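Local coordinates for protein phytoene synthase (Enterococcus hirae, PDB 5IYS) that probably condenses two farnesyl diphosphate molecules head to head into a C30 hydrocarbon, as dehydrosqualene synthases do, and binds magnesium and a thiodiphosphate analogue of that substrate, at residues Phe99-Gln113 with Tyr133-Leu146. Numbering follows the deposited sequence.
Sequences FPMVTAPFFDMLTGQ and YYVAGSVGLMLLPL. With FPS (S-[(2E,6E)-3,7,11-trimethyldodeca-2,6,10-trienyl] trihydrogen thiodiphosphate), chain G; FPS (S-[(2E,6E)-3,7,11-trimethyldodeca-2,6,10-trienyl] trihydrogen thiodiphosphate), chain H.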
ATOM      1  N   PHE A  99     -12.566   5.940 -16.212  1.00 22.48           N
ATOM      2  CA  PHE A  99     -12.712   4.574 -15.688  1.00 22.58           C
ATOM      3  C   PHE A  99     -13.824   4.596 -14.643  1.00 22.06           C
ATOM      4  O   PHE A  99     -14.079   5.651 -14.070  1.00 22.40           O
ATOM      5  CB  PHE A  99     -11.400   4.124 -15.032  1.00 19.49           C
ATOM      6  CG  PHE A  99     -10.264   3.982 -16.013  1.00 22.00           C
ATOM      7  CD1 PHE A  99     -10.106   2.818 -16.748  1.00 28.53           C
ATOM      8  CD2 PHE A  99      -9.355   5.019 -16.199  1.00 25.07           C
ATOM      9  CE1 PHE A  99      -9.057   2.701 -17.665  1.00 31.56           C
ATOM     10  CE2 PHE A  99      -8.347   4.921 -17.132  1.00 27.25           C
ATOM     11  CZ  PHE A  99      -8.202   3.765 -17.869  1.00 27.47           C
ATOM     12  N   PRO A 100     -14.417   3.436 -14.333  1.00 21.96           N
ATOM     13  CA  PRO A 100     -15.501   3.370 -13.343  1.00 20.97           C
ATOM     14  C   PRO A 100     -14.971   3.416 -11.918  1.00 19.43           C
ATOM     15  O   PRO A 100     -15.152   2.486 -11.120  1.00 18.95           O
ATOM     16  CB  PRO A 100     -16.177   2.036 -13.654  1.00 24.22           C
ATOM     17  CG  PRO A 100     -15.125   1.208 -14.310  1.00 24.44           C
ATOM     18  CD  PRO A 100     -14.143   2.133 -14.974  1.00 23.79           C
ATOM     19  N   MET A 101     -14.196   4.460 -11.628  1.00 18.41           N
ATOM     20  CA  MET A 101     -13.664   4.652 -10.285  1.00 18.06           C
ATOM     21  C   MET A 101     -14.820   4.911  -9.325  1.00 19.39           C
ATOM     22  O   MET A 101     -15.824   5.498  -9.726  1.00 18.18           O
ATOM     23  CB  MET A 101     -12.766   5.893 -10.333  1.00 15.82           C
ATOM     24  CG  MET A 101     -11.584   5.667 -11.272  1.00 14.50           C
ATOM     25  SD  MET A 101     -10.307   4.565 -10.589  1.00 20.82           S
ATOM     26  CE  MET A 101      -9.683   5.575  -9.238  1.00 16.17           C
ATOM     27  N   VAL A 102     -14.631   4.573  -8.051  1.00 17.68           N
ATOM     28  CA  VAL A 102     -15.650   4.812  -7.020  1.00 21.45           C
ATOM     29  C   VAL A 102     -15.045   5.541  -5.830  1.00 18.96           C
ATOM     30  O   VAL A 102     -13.905   5.283  -5.436  1.00 17.17           O
ATOM     31  CB  VAL A 102     -16.375   3.501  -6.595  1.00 22.60           C
ATOM     32  CG1 VAL A 102     -17.053   2.875  -7.815  1.00 24.96           C
ATOM     33  CG2 VAL A 102     -15.393   2.495  -6.059  1.00 26.16           C
ATOM     34  N   THR A 103     -15.806   6.422  -5.195  1.00 19.33           N
ATOM     35  CA  THR A 103     -15.228   7.227  -4.124  1.00 16.43           C
ATOM     36  C   THR A 103     -15.154   6.495  -2.777  1.00 16.29           C
ATOM     37  O   THR A 103     -14.424   6.928  -1.896  1.00 16.80           O
ATOM     38  CB  THR A 103     -16.007   8.543  -3.898  1.00 17.96           C
ATOM     39  OG1 THR A 103     -17.387   8.239  -3.617  1.00 18.17           O
ATOM     40  CG2 THR A 103     -15.892   9.436  -5.139  1.00 16.25           C
ATOM     41  N   ALA A 104     -15.924   5.423  -2.591  1.00 15.66           N
ATOM     42  CA  ALA A 104     -15.986   4.770  -1.281  1.00 15.95           C
ATOM     43  C   ALA A 104     -14.642   4.376  -0.672  1.00 17.80           C
ATOM     44  O   ALA A 104     -14.410   4.666   0.493  1.00 19.45           O
ATOM     45  CB  ALA A 104     -16.951   3.539  -1.291  1.00 20.67           C
ATOM     46  N   PRO A 105     -13.709   3.817  -1.477  1.00 17.31           N
ATOM     47  CA  PRO A 105     -12.463   3.416  -0.826  1.00 17.58           C
ATOM     48  C   PRO A 105     -11.589   4.626  -0.514  1.00 15.29           C
ATOM     49  O   PRO A 105     -10.756   4.569   0.399  1.00 16.76           O
ATOM     50  CB  PRO A 105     -11.782   2.465  -1.820  1.00 17.54           C
ATOM     51  CG  PRO A 105     -12.534   2.609  -3.132  1.00 20.68           C
ATOM     52  CD  PRO A 105     -13.881   3.262  -2.830  1.00 18.96           C
ATOM     53  N   PHE A 106     -11.825   5.735  -1.200  1.00 13.21           N
ATOM     54  CA  PHE A 106     -11.062   6.962  -0.908  1.00 14.15           C
ATOM     55  C   PHE A 106     -11.480   7.486   0.468  1.00 16.88           C
ATOM     56  O   PHE A 106     -10.643   7.938   1.253  1.00 18.45           O
ATOM     57  CB  PHE A 106     -11.306   8.041  -1.989  1.00 14.28           C
ATOM     58  CG  PHE A 106     -10.675   7.709  -3.319  1.00 15.38           C
ATOM     59  CD1 PHE A 106     -11.295   6.835  -4.201  1.00 14.44           C
ATOM     60  CD2 PHE A 106      -9.427   8.217  -3.645  1.00 18.32           C
ATOM     61  CE1 PHE A 106     -10.670   6.472  -5.406  1.00 16.85           C
ATOM     62  CE2 PHE A 106      -8.839   7.916  -4.856  1.00 20.25           C
ATOM     63  CZ  PHE A 106      -9.448   7.005  -5.720  1.00 20.49           C
ATOM     64  N   PHE A 107     -12.775   7.369   0.770  1.00 16.59           N
ATOM     65  CA  PHE A 107     -13.308   7.777   2.065  1.00 17.35           C
ATOM     66  C   PHE A 107     -12.742   6.837   3.142  1.00 18.12           C
ATOM     67  O   PHE A 107     -12.316   7.274   4.203  1.00 17.95           O
ATOM     68  CB  PHE A 107     -14.843   7.656   2.012  1.00 18.29           C
ATOM     69  CG  PHE A 107     -15.545   8.851   1.441  1.00 22.73           C
ATOM     70  CD1 PHE A 107     -15.574  10.060   2.140  1.00 30.40           C
ATOM     71  CD2 PHE A 107     -16.230   8.759   0.241  1.00 23.54           C
ATOM     72  CE1 PHE A 107     -16.251  11.168   1.621  1.00 25.78           C
ATOM     73  CE2 PHE A 107     -16.981   9.825  -0.243  1.00 23.58           C
ATOM     74  CZ  PHE A 107     -16.954  11.044   0.423  1.00 27.69           C
ATOM     75  N   ASP A 108     -12.721   5.538   2.852  1.00 16.01           N
ATOM     76  CA  ASP A 108     -12.129   4.550   3.756  1.00 16.00           C
ATOM     77  C   ASP A 108     -10.670   4.864   4.128  1.00 17.45           C
ATOM     78  O   ASP A 108     -10.272   4.665   5.267  1.00 18.09           O
ATOM     79  CB  ASP A 108     -12.261   3.118   3.189  1.00 12.34           C
ATOM     80  CG  ASP A 108     -13.701   2.612   3.170  1.00 18.30           C
ATOM     81  OD1 ASP A 108     -14.535   3.210   3.894  1.00 21.71           O
ATOM     82  OD2 ASP A 108     -14.009   1.590   2.482  1.00 20.80           O
ATOM     83  N   MET A 109      -9.832   5.191   3.147  1.00 17.20           N
ATOM     84  CA  MET A 109      -8.472   5.647   3.414  1.00 18.42           C
ATOM     85  C   MET A 109      -8.421   6.811   4.423  1.00 17.90           C
ATOM     86  O   MET A 109      -7.626   6.780   5.361  1.00 17.34           O
ATOM     87  CB  MET A 109      -7.783   6.033   2.088  1.00 16.77           C
ATOM     88  CG  MET A 109      -6.389   6.702   2.192  1.00 16.39           C
ATOM     89  SD  MET A 109      -5.200   5.671   3.065  1.00 21.68           S
ATOM     90  CE  MET A 109      -4.606   4.547   1.786  1.00 16.87           C
ATOM     91  N   LEU A 110      -9.243   7.840   4.236  1.00 16.44           N
ATOM     92  CA  LEU A 110      -9.165   8.988   5.152  1.00 18.82           C
ATOM     93  C   LEU A 110      -9.587   8.525   6.556  1.00 20.67           C
ATOM     94  O   LEU A 110      -9.089   9.020   7.549  1.00 20.32           O
ATOM     95  CB  LEU A 110     -10.077  10.115   4.679  1.00 18.90           C
ATOM     96  CG  LEU A 110      -9.683  10.589   3.271  1.00 17.44           C
ATOM     97  CD1 LEU A 110     -10.390  11.900   2.943  1.00 20.18           C
ATOM     98  CD2 LEU A 110      -8.174  10.769   3.200  1.00 19.73           C
ATOM     99  N   THR A 111     -10.534   7.592   6.634  1.00 20.33           N
ATOM    100  CA  THR A 111     -11.043   7.133   7.933  1.00 19.38           C
ATOM    101  C   THR A 111      -9.957   6.344   8.647  1.00 21.41           C
ATOM    102  O   THR A 111      -9.770   6.470   9.866  1.00 20.66           O
ATOM    103  CB  THR A 111     -12.233   6.169   7.714  1.00 19.07           C
ATOM    104  OG1 THR A 111     -13.320   6.900   7.146  1.00 22.18           O
ATOM    105  CG2 THR A 111     -12.662   5.511   9.022  1.00 22.63           C
ATOM    106  N   GLY A 112      -9.193   5.567   7.875  1.00 20.30           N
ATOM    107  CA  GLY A 112      -8.083   4.833   8.447  1.00 19.98           C
ATOM    108  C   GLY A 112      -6.981   5.774   8.900  1.00 22.07           C
ATOM    109  O   GLY A 112      -6.414   5.615   9.990  1.00 21.56           O
ATOM    110  N   GLN A 113      -6.637   6.737   8.059  1.00 22.22           N
ATOM    111  CA  GLN A 113      -5.629   7.716   8.472  1.00 22.69           C
ATOM    112  C   GLN A 113      -6.021   8.420   9.766  1.00 24.37           C
ATOM    113  O   GLN A 113      -5.157   8.737  10.583  1.00 25.28           O
ATOM    114  CB  GLN A 113      -5.357   8.749   7.387  1.00 23.57           C
ATOM    115  CG  GLN A 113      -4.728   8.167   6.143  1.00 25.06           C
ATOM    116  CD  GLN A 113      -3.353   7.599   6.423  1.00 27.47           C
ATOM    117  OE1 GLN A 113      -2.638   8.097   7.277  1.00 29.96           O
ATOM    118  NE2 GLN A 113      -3.049   6.468   5.819  1.00 24.51           N
ATOM    119  N   TYR A 133      -7.348  -3.097   6.088  1.00 17.48           N
ATOM    120  CA  TYR A 133      -8.276  -2.786   4.985  1.00 19.71           C
ATOM    121  C   TYR A 133      -8.301  -1.272   4.808  1.00 20.43           C
ATOM    122  O   TYR A 133      -8.193  -0.739   3.695  1.00 20.22           O
ATOM    123  CB  TYR A 133      -9.713  -3.304   5.203  1.00 17.67           C
ATOM    124  CG  TYR A 133     -10.645  -2.622   4.224  1.00 21.01           C
ATOM    125  CD1 TYR A 133     -10.463  -2.808   2.854  1.00 20.67           C
ATOM    126  CD2 TYR A 133     -11.441  -1.550   4.623  1.00 18.90           C
ATOM    127  CE1 TYR A 133     -11.136  -2.014   1.907  1.00 15.48           C
ATOM    128  CE2 TYR A 133     -12.162  -0.791   3.685  1.00 19.48           C
ATOM    129  CZ  TYR A 133     -11.976  -1.025   2.330  1.00 18.84           C
ATOM    130  OH  TYR A 133     -12.579  -0.247   1.359  1.00 23.80           O
ATOM    131  N   TYR A 134      -8.591  -0.565   5.890  1.00 20.55           N
ATOM    132  CA  TYR A 134      -8.836   0.867   5.745  1.00 19.11           C
ATOM    133  C   TYR A 134      -7.646   1.602   5.132  1.00 21.72           C
ATOM    134  O   TYR A 134      -7.837   2.514   4.319  1.00 23.87           O
ATOM    135  CB  TYR A 134      -9.245   1.511   7.063  1.00 18.17           C
ATOM    136  CG  TYR A 134     -10.715   1.256   7.335  1.00 19.04           C
ATOM    137  CD1 TYR A 134     -11.699   2.070   6.775  1.00 21.26           C
ATOM    138  CD2 TYR A 134     -11.118   0.131   8.035  1.00 20.29           C
ATOM    139  CE1 TYR A 134     -13.065   1.791   6.962  1.00 23.34           C
ATOM    140  CE2 TYR A 134     -12.474  -0.147   8.237  1.00 21.04           C
ATOM    141  CZ  TYR A 134     -13.439   0.700   7.717  1.00 24.58           C
ATOM    142  OH  TYR A 134     -14.779   0.417   7.920  1.00 26.12           O
ATOM    143  N   VAL A 135      -6.427   1.222   5.497  1.00 20.27           N
ATOM    144  CA  VAL A 135      -5.292   1.978   4.965  1.00 18.71           C
ATOM    145  C   VAL A 135      -4.579   1.312   3.797  1.00 20.35           C
ATOM    146  O   VAL A 135      -3.603   1.858   3.291  1.00 21.38           O
ATOM    147  CB  VAL A 135      -4.244   2.310   6.033  1.00 20.19           C
ATOM    148  CG1 VAL A 135      -4.847   3.131   7.163  1.00 23.41           C
ATOM    149  CG2 VAL A 135      -3.549   1.023   6.532  1.00 21.40           C
ATOM    150  N   ALA A 136      -4.933   0.082   3.449  1.00 15.22           N
ATOM    151  CA  ALA A 136      -4.134  -0.589   2.437  1.00 16.18           C
ATOM    152  C   ALA A 136      -4.987  -1.388   1.479  1.00 16.80           C
ATOM    153  O   ALA A 136      -4.865  -1.254   0.257  1.00 16.64           O
ATOM    154  CB  ALA A 136      -3.007  -1.437   3.088  1.00 16.33           C
ATOM    155  N   GLY A 137      -5.914  -2.173   2.023  1.00 17.23           N
ATOM    156  CA  GLY A 137      -6.886  -2.860   1.162  1.00 16.37           C
ATOM    157  C   GLY A 137      -7.742  -1.879   0.368  1.00 17.32           C
ATOM    158  O   GLY A 137      -8.067  -2.122  -0.806  1.00 14.41           O
ATOM    159  N   SER A 138      -7.989  -0.704   0.947  1.00 16.25           N
ATOM    160  CA  SER A 138      -8.736   0.324   0.231  1.00 17.15           C
ATOM    161  C   SER A 138      -8.019   0.779  -1.039  1.00 17.32           C
ATOM    162  O   SER A 138      -8.665   1.123  -2.048  1.00 16.50           O
ATOM    163  CB  SER A 138      -9.029   1.531   1.140  1.00 16.14           C
ATOM    164  OG  SER A 138      -7.801   2.052   1.654  1.00 19.83           O
ATOM    165  N   VAL A 139      -6.701   0.888  -0.946  1.00 14.70           N
ATOM    166  CA  VAL A 139      -5.882   1.262  -2.109  1.00 16.61           C
ATOM    167  C   VAL A 139      -6.076   0.276  -3.263  1.00 15.27           C
ATOM    168  O   VAL A 139      -6.231   0.646  -4.422  1.00 14.20           O
ATOM    169  CB  VAL A 139      -4.374   1.323  -1.770  1.00 14.76           C
ATOM    170  CG1 VAL A 139      -3.577   1.734  -3.026  1.00 16.83           C
ATOM    171  CG2 VAL A 139      -4.119   2.404  -0.699  1.00 14.40           C
ATOM    172  N   GLY A 140      -6.107  -1.002  -2.951  1.00 16.82           N
ATOM    173  CA  GLY A 140      -6.443  -1.997  -3.977  1.00 16.25           C
ATOM    174  C   GLY A 140      -7.770  -1.691  -4.644  1.00 16.67           C
ATOM    175  O   GLY A 140      -7.905  -1.750  -5.874  1.00 14.73           O
ATOM    176  N   LEU A 141      -8.761  -1.327  -3.830  1.00 15.96           N
ATOM    177  CA  LEU A 141     -10.055  -0.994  -4.393  1.00 16.45           C
ATOM    178  C   LEU A 141     -10.061   0.277  -5.217  1.00 16.77           C
ATOM    179  O   LEU A 141     -10.832   0.388  -6.174  1.00 17.15           O
ATOM    180  CB  LEU A 141     -11.100  -0.925  -3.278  1.00 19.40           C
ATOM    181  CG  LEU A 141     -11.277  -2.254  -2.536  1.00 22.65           C
ATOM    182  CD1 LEU A 141     -12.569  -2.191  -1.719  1.00 27.26           C
ATOM    183  CD2 LEU A 141     -11.321  -3.395  -3.537  1.00 21.75           C
ATOM    184  N   MET A 142      -9.305   1.293  -4.791  1.00 16.75           N
ATOM    185  CA  MET A 142      -9.153   2.477  -5.626  1.00 16.59           C
ATOM    186  C   MET A 142      -8.644   2.135  -7.015  1.00 17.35           C
ATOM    187  O   MET A 142      -9.095   2.730  -8.006  1.00 18.77           O
ATOM    188  CB  MET A 142      -8.165   3.473  -5.005  1.00 15.62           C
ATOM    189  CG  MET A 142      -8.557   3.963  -3.644  1.00 18.19           C
ATOM    190  SD  MET A 142      -7.174   4.957  -2.975  1.00 21.33           S
ATOM    191  CE  MET A 142      -7.666   4.906  -1.254  1.00 22.00           C
ATOM    192  N   LEU A 143      -7.635   1.266  -7.072  1.00 16.57           N
ATOM    193  CA  LEU A 143      -6.975   0.914  -8.334  1.00 17.10           C
ATOM    194  C   LEU A 143      -7.672  -0.116  -9.220  1.00 19.19           C
ATOM    195  O   LEU A 143      -7.381  -0.219 -10.422  1.00 19.24           O
ATOM    196  CB  LEU A 143      -5.554   0.416  -8.053  1.00 15.72           C
ATOM    197  CG  LEU A 143      -4.642   1.448  -7.374  1.00 20.47           C
ATOM    198  CD1 LEU A 143      -3.283   0.820  -7.080  1.00 20.45           C
ATOM    199  CD2 LEU A 143      -4.468   2.663  -8.259  1.00 16.34           C
ATOM    200  N   LEU A 144      -8.549  -0.924  -8.640  1.00 16.77           N
ATOM    201  CA  LEU A 144      -9.109  -2.042  -9.395  1.00 16.51           C
ATOM    202  C   LEU A 144      -9.720  -1.634 -10.737  1.00 17.33           C
ATOM    203  O   LEU A 144      -9.596  -2.361 -11.722  1.00 17.86           O
ATOM    204  CB  LEU A 144     -10.174  -2.755  -8.564  1.00 18.87           C
ATOM    205  CG  LEU A 144      -9.760  -4.024  -7.804  1.00 25.15           C
ATOM    206  CD1 LEU A 144     -10.975  -4.766  -7.151  1.00 17.57           C
ATOM    207  CD2 LEU A 144      -9.003  -4.966  -8.737  1.00 22.40           C
ATOM    208  N   PRO A 145     -10.432  -0.495 -10.787  1.00 18.82           N
ATOM    209  CA  PRO A 145     -11.087  -0.197 -12.050  1.00 18.13           C
ATOM    210  C   PRO A 145     -10.077   0.126 -13.148  1.00 19.45           C
ATOM    211  O   PRO A 145     -10.431   0.117 -14.326  1.00 22.01           O
ATOM    212  CB  PRO A 145     -11.944   1.039 -11.723  1.00 19.53           C
ATOM    213  CG  PRO A 145     -12.185   0.946 -10.240  1.00 21.37           C
ATOM    214  CD  PRO A 145     -10.852   0.437  -9.727  1.00 14.70           C
ATOM    215  N   LEU A 146      -8.831   0.390 -12.785  1.00 15.76           N
ATOM    216  CA  LEU A 146      -7.800   0.535 -13.823  1.00 21.29           C
ATOM    217  C   LEU A 146      -7.278  -0.779 -14.384  1.00 19.55           C
ATOM    218  O   LEU A 146      -6.483  -0.776 -15.333  1.00 18.13           O
ATOM    219  CB  LEU A 146      -6.609   1.382 -13.347  1.00 19.04           C
ATOM    220  CG  LEU A 146      -6.974   2.674 -12.610  1.00 18.62           C
ATOM    221  CD1 LEU A 146      -5.761   3.339 -11.933  1.00 19.17           C
ATOM    222  CD2 LEU A 146      -7.599   3.652 -13.569  1.00 16.78           C
TER
HETATM  223  C1  FPS G 506       3.458   1.315   0.831  1.00 41.38           C
HETATM  224  S1  FPS G 506       3.371   2.952   0.208  1.00 41.48           S
HETATM  225  C2  FPS G 506       2.125   0.731   0.400  1.00 37.31           C
HETATM  226  C3  FPS G 506       1.416  -0.157   1.118  1.00 38.26           C
HETATM  227  C4  FPS G 506       1.931  -0.671   2.430  1.00 34.47           C
HETATM  228  C5  FPS G 506       0.089  -0.693   0.615  1.00 33.77           C
HETATM  229  C6  FPS G 506      -0.366  -0.134  -0.732  1.00 33.25           C
HETATM  230  C7  FPS G 506      -1.465  -1.025  -1.276  1.00 23.11           C
HETATM  231  C8  FPS G 506      -1.590  -1.291  -2.589  1.00 23.82           C
HETATM  232  C10 FPS G 506      -2.799  -2.091  -3.022  1.00 18.71           C
HETATM  233  C9  FPS G 506      -0.629  -0.772  -3.632  1.00 24.60           C
HETATM  234  C11 FPS G 506      -2.332  -3.320  -3.807  1.00 20.62           C
HETATM  235  C12 FPS G 506      -3.515  -4.055  -4.415  1.00 17.93           C
HETATM  236  C13 FPS G 506      -3.977  -3.861  -5.672  1.00 20.11           C
HETATM  237  C14 FPS G 506      -5.141  -4.675  -6.176  1.00 20.31           C
HETATM  238  C15 FPS G 506      -3.343  -2.871  -6.614  1.00 23.53           C
HETATM  239  PA  FPS G 506       5.245   3.803   0.044  1.00 39.78           P
HETATM  240  O1A FPS G 506       5.275   4.833  -0.998  1.00 38.97           O
HETATM  241  O2A FPS G 506       5.351   4.583   1.457  1.00 46.92           O
HETATM  242  O3A FPS G 506       6.471   2.782   0.014  1.00 46.79           O
HETATM  243  PB  FPS G 506       7.050   2.329   1.463  1.00 43.56           P
HETATM  244  O1B FPS G 506       8.218   3.188   1.860  1.00 45.94           O
HETATM  245  O2B FPS G 506       7.349   0.861   1.267  1.00 39.85           O
HETATM  246  O3B FPS G 506       6.045   2.454   2.587  1.00 50.92           O
HETATM  247  C1  FPS H 507       2.384   3.414   3.753  1.00 43.94           C
HETATM  248  S1  FPS H 507       2.290   2.430   5.216  1.00 52.16           S
HETATM  249  C2  FPS H 507       1.146   4.269   3.644  1.00 39.65           C
HETATM  250  C3  FPS H 507      -0.087   3.807   3.367  1.00 38.60           C
HETATM  251  C4  FPS H 507      -0.415   2.344   3.225  1.00 33.82           C
HETATM  252  C5  FPS H 507      -1.203   4.819   3.244  1.00 33.54           C
HETATM  253  C6  FPS H 507      -1.118   5.596   1.930  1.00 22.93           C
HETATM  254  C7  FPS H 507      -0.903   4.655   0.757  1.00 22.36           C
HETATM  255  C8  FPS H 507       0.029   4.904  -0.175  1.00 26.60           C
HETATM  256  C10 FPS H 507       0.202   3.874  -1.265  1.00 23.92           C
HETATM  257  C9  FPS H 507       0.928   6.108  -0.080  1.00 25.91           C
HETATM  258  C11 FPS H 507      -0.638   4.155  -2.491  1.00 23.61           C
HETATM  259  C12 FPS H 507       0.008   3.280  -3.556  1.00 17.85           C
HETATM  260  C13 FPS H 507      -0.442   3.169  -4.819  1.00 19.83           C
HETATM  261  C14 FPS H 507      -1.639   3.907  -5.336  1.00 19.47           C
HETATM  262  C15 FPS H 507       0.286   2.249  -5.749  1.00 17.53           C
HETATM  263  PA  FPS H 507       3.289   3.660   6.503  1.00 46.32           P
HETATM  264  O1A FPS H 507       2.565   4.950   6.612  1.00 45.10           O
HETATM  265  O2A FPS H 507       3.334   2.954   7.950  1.00 40.73           O
HETATM  266  O3A FPS H 507       4.842   3.679   6.040  1.00 47.53           O
HETATM  267  PB  FPS H 507       5.665   4.879   5.391  1.00 53.74           P
HETATM  268  O1B FPS H 507       6.737   5.202   6.398  1.00 55.27           O
HETATM  269  O2B FPS H 507       4.839   6.119   5.129  1.00 53.73           O
HETATM  270  O3B FPS H 507       6.223   4.358   4.084  1.00 49.12           O
HETATM  271  O   HOH W   1     -12.086   3.374  -7.578  1.00 18.68           O
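Met142 covers one face of the Phe106 ring, its CG 3.8 Å from the ring centroid and its SD set over the same face in a Met-aromatic contact, while Met101 CE lies at the edge of that ring. The Phe99 ring carries Leu146 CD2 on one face, off centre, as a CH-pi contact. Tyr133 CD2, from the same helix, sits over the centre of one face of the Tyr134 ring, with Asp108 O at the edge; Asp108 OD2 lies at the edge of the Tyr133 ring, in its plane, with the carboxylate turned 77° from it. Phe106, Asp108, Tyr133, Tyr134 and Met142 belong to two antiparallel helices of the all-helical squalene/phytoene synthase fold, while Phe99, Met101 and Leu146 extend the contact beyond them. The axes of 104-113 and 133-143 approach to 7.4 Å, their directions 158° apart, and illustrate how a helix pair can be packed on one side and line the ligand pockets on another.

Tyr133 OH donates over 2.6 Å to Asp108 OD2, which accepts on its anti lone pair, the one away from the other oxygen. Between the helices, the Met142 chain extends beyond CG, which brings its CE to Met109 CB. Helix 39-60 also packs against Met142, through Val48 and Cys52. Met109 is a knob among Val135, Ser138, Val139 and Met142; its CG stands anti to the backbone N (chi1 173°), and bends at chi2 and chi3 turn CE toward both Val139 CG2 and the chain H farnesyl thiodiphosphate. Val139 and Leu143 touch both bound ligands. Gln113, close to the magnesium-binding Asp56 and Asp60, brings NE2 to within 3.6 Å of C5 of the chain H ligand. At the loop end, one water accepts from Val102 N at 2.9 Å and donates to Met142 O at 3.1 Å.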